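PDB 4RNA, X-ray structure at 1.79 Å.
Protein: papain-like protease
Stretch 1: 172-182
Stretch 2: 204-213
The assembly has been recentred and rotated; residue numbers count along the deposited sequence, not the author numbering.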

# COMPACT_ATOMS: atom_id res chain seq x y z
N LEU A 172 10.16 -4.14 -2.77
CA LEU A 172 11.49 -3.75 -2.30
C LEU A 172 11.54 -2.32 -1.98
O LEU A 172 12.12 -1.87 -0.99
N HIS A 173 10.93 -1.51 -2.85
CA HIS A 173 11.05 -0.11 -2.60
C HIS A 173 10.23 0.34 -1.42
O HIS A 173 10.68 1.15 -0.62
N THR A 174 9.06 -0.24 -1.19
CA THR A 174 8.30 0.07 -0.00
C THR A 174 8.92 -0.39 1.29
O THR A 174 8.81 0.30 2.32
N VAL A 175 9.57 -1.55 1.25
CA VAL A 175 10.26 -1.99 2.43
C VAL A 175 11.44 -1.06 2.72
O VAL A 175 11.62 -0.71 3.85
N LEU A 176 12.23 -0.69 1.70
CA LEU A 176 13.41 0.09 1.93
C LEU A 176 13.03 1.51 2.29
O LEU A 176 13.79 2.21 3.02
N ALA A 177 11.85 1.95 1.88
CA ALA A 177 11.37 3.29 2.44
C ALA A 177 11.25 3.29 3.99
O ALA A 177 11.26 4.36 4.60
N LYS A 178 11.19 2.12 4.62
CA LYS A 178 11.13 2.00 6.07
C LYS A 178 12.47 1.81 6.74
O LYS A 178 12.54 1.49 7.95
N ALA A 179 13.56 1.91 5.95
CA ALA A 179 14.88 1.56 6.47
C ALA A 179 15.74 2.80 6.49
O ALA A 179 15.39 3.81 5.88
N GLU A 180 16.87 2.72 7.15
CA GLU A 180 17.83 3.80 7.03
C GLU A 180 19.24 3.18 6.99
O GLU A 180 19.49 2.04 7.44
N LEU A 181 20.14 3.94 6.40
CA LEU A 181 21.48 3.47 6.18
C LEU A 181 22.26 3.76 7.46
O LEU A 181 22.08 4.82 8.05
N CYS A 182 23.14 2.86 7.86
CA CYS A 182 23.98 3.06 9.08
C CYS A 182 25.33 3.71 8.77
O CYS A 182 26.19 3.77 9.61
N GLN A 204 21.07 11.72 -0.32
CA GLN A 204 21.86 11.12 0.76
C GLN A 204 21.18 9.89 1.34
O GLN A 204 20.00 9.71 1.11
N GLY A 205 21.92 9.09 2.10
CA GLY A 205 21.41 7.87 2.73
C GLY A 205 20.92 6.84 1.75
O GLY A 205 21.48 6.67 0.62
N LEU A 206 19.87 6.14 2.15
CA LEU A 206 19.29 5.13 1.29
C LEU A 206 18.87 5.63 -0.06
O LEU A 206 18.94 4.88 -1.02
N LYS A 207 18.37 6.87 -0.13
CA LYS A 207 17.99 7.49 -1.41
C LYS A 207 19.10 7.52 -2.45
O LYS A 207 18.82 7.37 -3.65
N ALA A 208 20.34 7.72 -1.99
CA ALA A 208 21.54 7.62 -2.84
C ALA A 208 21.86 6.17 -3.32
O ALA A 208 22.72 6.00 -4.15
N CYS A 209 21.13 5.15 -2.84
CA CYS A 209 21.55 3.79 -3.09
C CYS A 209 20.58 3.06 -3.93
O CYS A 209 20.81 1.87 -4.10
N CYS A 210 19.47 3.70 -4.30
CA CYS A 210 18.42 3.02 -5.14
C CYS A 210 18.11 3.92 -6.32
O CYS A 210 18.02 5.16 -6.15
N TYR A 211 17.87 3.34 -7.50
CA TYR A 211 17.53 4.18 -8.61
C TYR A 211 16.66 3.36 -9.50
O TYR A 211 16.97 2.22 -9.69
N VAL A 212 15.55 3.93 -9.94
CA VAL A 212 14.65 3.30 -10.85
C VAL A 212 14.73 3.93 -12.22
O VAL A 212 14.54 5.11 -12.35
N GLY A 213 14.89 3.09 -13.25
CA GLY A 213 14.94 3.55 -14.62
C GLY A 213 16.18 3.15 -15.39
O GLY A 213 16.19 3.32 -16.62

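No direct hydrogen bond crosses between these two stretches; the one polar link is a water that accepts from a backbone NH on each side. Water 1 lies 3.1 Å from Leu 206 N and 3.4 Å from Leu 181 N, the second bond being weak. Everything else that joins the stretches is side-chain packing, burying 424 Å² in total.

The centre of that packing is Leu 206, in the 3-10 segment 206-208, which gives up more area to the other stretch than any other residue here. Its CA-to-CB bond points toward stretch 1, and with chi1 at -85° (m) and chi2 t its two methyls reach different neighbours. Leu 206 CD1 enters the bend where the helix gives way to the strand: it lies 3.5 Å from Leu 176 O, 3.2 Å from Ala 179 O and 3.6 Å from Ala 179 CB, so the same methyl touches both the alanine side chain and its carbonyl. A type I turn from Leu 176 to Ala 179 shapes this site, and Leu 176 O, which receives Ala 179 N at 3.0 Å, is already engaged within the turn. CD2 of Leu 206 instead meets Leu 181 CD1 at 3.8 Å.

Leu 181 answers from the strand, also pointing toward its partner, in the less common tp rotamer. Its CD2 methyl sits 3.9 Å from Gly 205 C and 4.0 Å from Cys 209 SG, so one methyl touches both Gly 205 and Cys 209, four residues apart in sequence. Cys 209 (chi1 m) points toward stretch 1. The backbones are close here, with CA of Leu 181 and CA of Gly 205 5.6 Å apart. Gly 205 has a positive phi, which by itself favours glycine.

Farther along, the helix and strand 210-212 run at 146° with axes 11.0 Å apart at closest approach, and His 173, Leu 176, Cys 210 and Val 212 meet in the space between. His 173 (chi1 m) points toward the strand, its CE1 3.4 Å from Val 212 CG2 and 4.0 Å from Cys 210 CB, both oblique to the ring. Its NE2 is hydrogen-bonded elsewhere in the structure, while CE1 makes the closest contacts here. Leu 176 (chi1 m, chi2 t) points toward stretch 2. Cys 210, also m, places SG 4.1 Å from Leu 176 CD1 and 5.5 Å from the centroid of the His 173 ring.

The strand follows the familiar alternation: Cys 210 and Val 212 (chi1 t) point toward the helix, while Tyr 211 between them points away. Glu 180 likewise points away, between Ala 179 and the inward Leu 181.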

# COMPACT_ATOMS: atom_id res chain seq x y z
CB LEU A 172 12.53 -3.97 -3.42
CG LEU A 172 13.27 -5.26 -3.37
CD1 LEU A 172 14.17 -5.41 -4.58
CD2 LEU A 172 14.06 -5.27 -2.06
CB HIS A 173 10.91 0.73 -3.93
CG HIS A 173 12.08 0.49 -4.93
ND1 HIS A 173 13.07 1.42 -5.15
CD2 HIS A 173 12.42 -0.62 -5.72
CE1 HIS A 173 13.97 0.91 -6.04
NE2 HIS A 173 13.57 -0.33 -6.38
CB THR A 174 6.88 -0.56 -0.01
OG1 THR A 174 7.00 -1.96 -0.23
CG2 THR A 174 6.08 -0.04 -1.08
CB VAL A 175 10.72 -3.47 2.32
CG1 VAL A 175 11.63 -3.82 3.50
CG2 VAL A 175 9.51 -4.39 2.35
CB LEU A 176 14.30 0.07 0.70
CG LEU A 176 15.05 -1.25 0.51
CD1 LEU A 176 15.76 -1.29 -0.87
CD2 LEU A 176 16.03 -1.46 1.63
CB ALA A 177 10.06 3.75 1.81
CB LYS A 178 10.24 0.80 6.46
CG LYS A 178 8.84 0.76 5.81
CD LYS A 178 8.23 2.12 5.84
CE LYS A 178 6.73 2.06 6.12
NZ LYS A 178 6.01 1.44 4.97
CB ALA A 179 15.53 0.45 5.63
CB GLU A 180 17.71 4.79 8.18
CG GLU A 180 18.42 4.29 9.45
CD GLU A 180 18.12 5.12 10.69
OE1 GLU A 180 18.00 4.49 11.77
OE2 GLU A 180 17.99 6.38 10.61
CB LEU A 181 22.07 4.30 5.03
CG LEU A 181 23.19 3.59 4.28
CD1 LEU A 181 22.66 2.29 3.66
CD2 LEU A 181 23.68 4.57 3.21
CB CYS A 182 24.20 1.71 9.76
SG CYS A 182 22.64 0.98 10.33
CB GLN A 204 22.03 12.10 1.92
CG GLN A 204 22.25 13.50 1.39
CD GLN A 204 22.71 14.42 2.46
OE1 GLN A 204 23.80 14.24 3.00
NE2 GLN A 204 21.90 15.43 2.77
CB LEU A 206 18.06 4.50 1.97
CG LEU A 206 18.44 3.37 2.90
CD1 LEU A 206 17.17 2.78 3.47
CD2 LEU A 206 19.19 2.32 2.13
CB LYS A 207 17.39 8.89 -1.21
CG LYS A 207 16.07 8.85 -0.46
CD LYS A 207 15.24 10.13 -0.61
CE LYS A 207 15.82 11.32 0.16
NZ LYS A 207 15.62 11.29 1.65
CB ALA A 208 22.76 8.24 -2.12
CB CYS A 209 21.75 2.93 -1.82
SG CYS A 209 22.84 3.62 -0.55
CB CYS A 210 17.11 2.82 -4.34
SG CYS A 210 17.42 1.93 -2.80
CB TYR A 211 18.81 4.61 -9.35
CG TYR A 211 18.51 5.58 -10.48
CD1 TYR A 211 18.20 5.12 -11.77
CD2 TYR A 211 18.47 6.98 -10.26
CE1 TYR A 211 17.92 6.03 -12.80
CE2 TYR A 211 18.17 7.86 -11.29
CZ TYR A 211 17.92 7.39 -12.56
OH TYR A 211 17.63 8.28 -13.57
CB VAL A 212 13.22 3.28 -10.30
CG1 VAL A 212 12.26 2.71 -11.34
CG2 VAL A 212 13.22 2.43 -8.99
O HOH W 1 19.01 6.82 5.07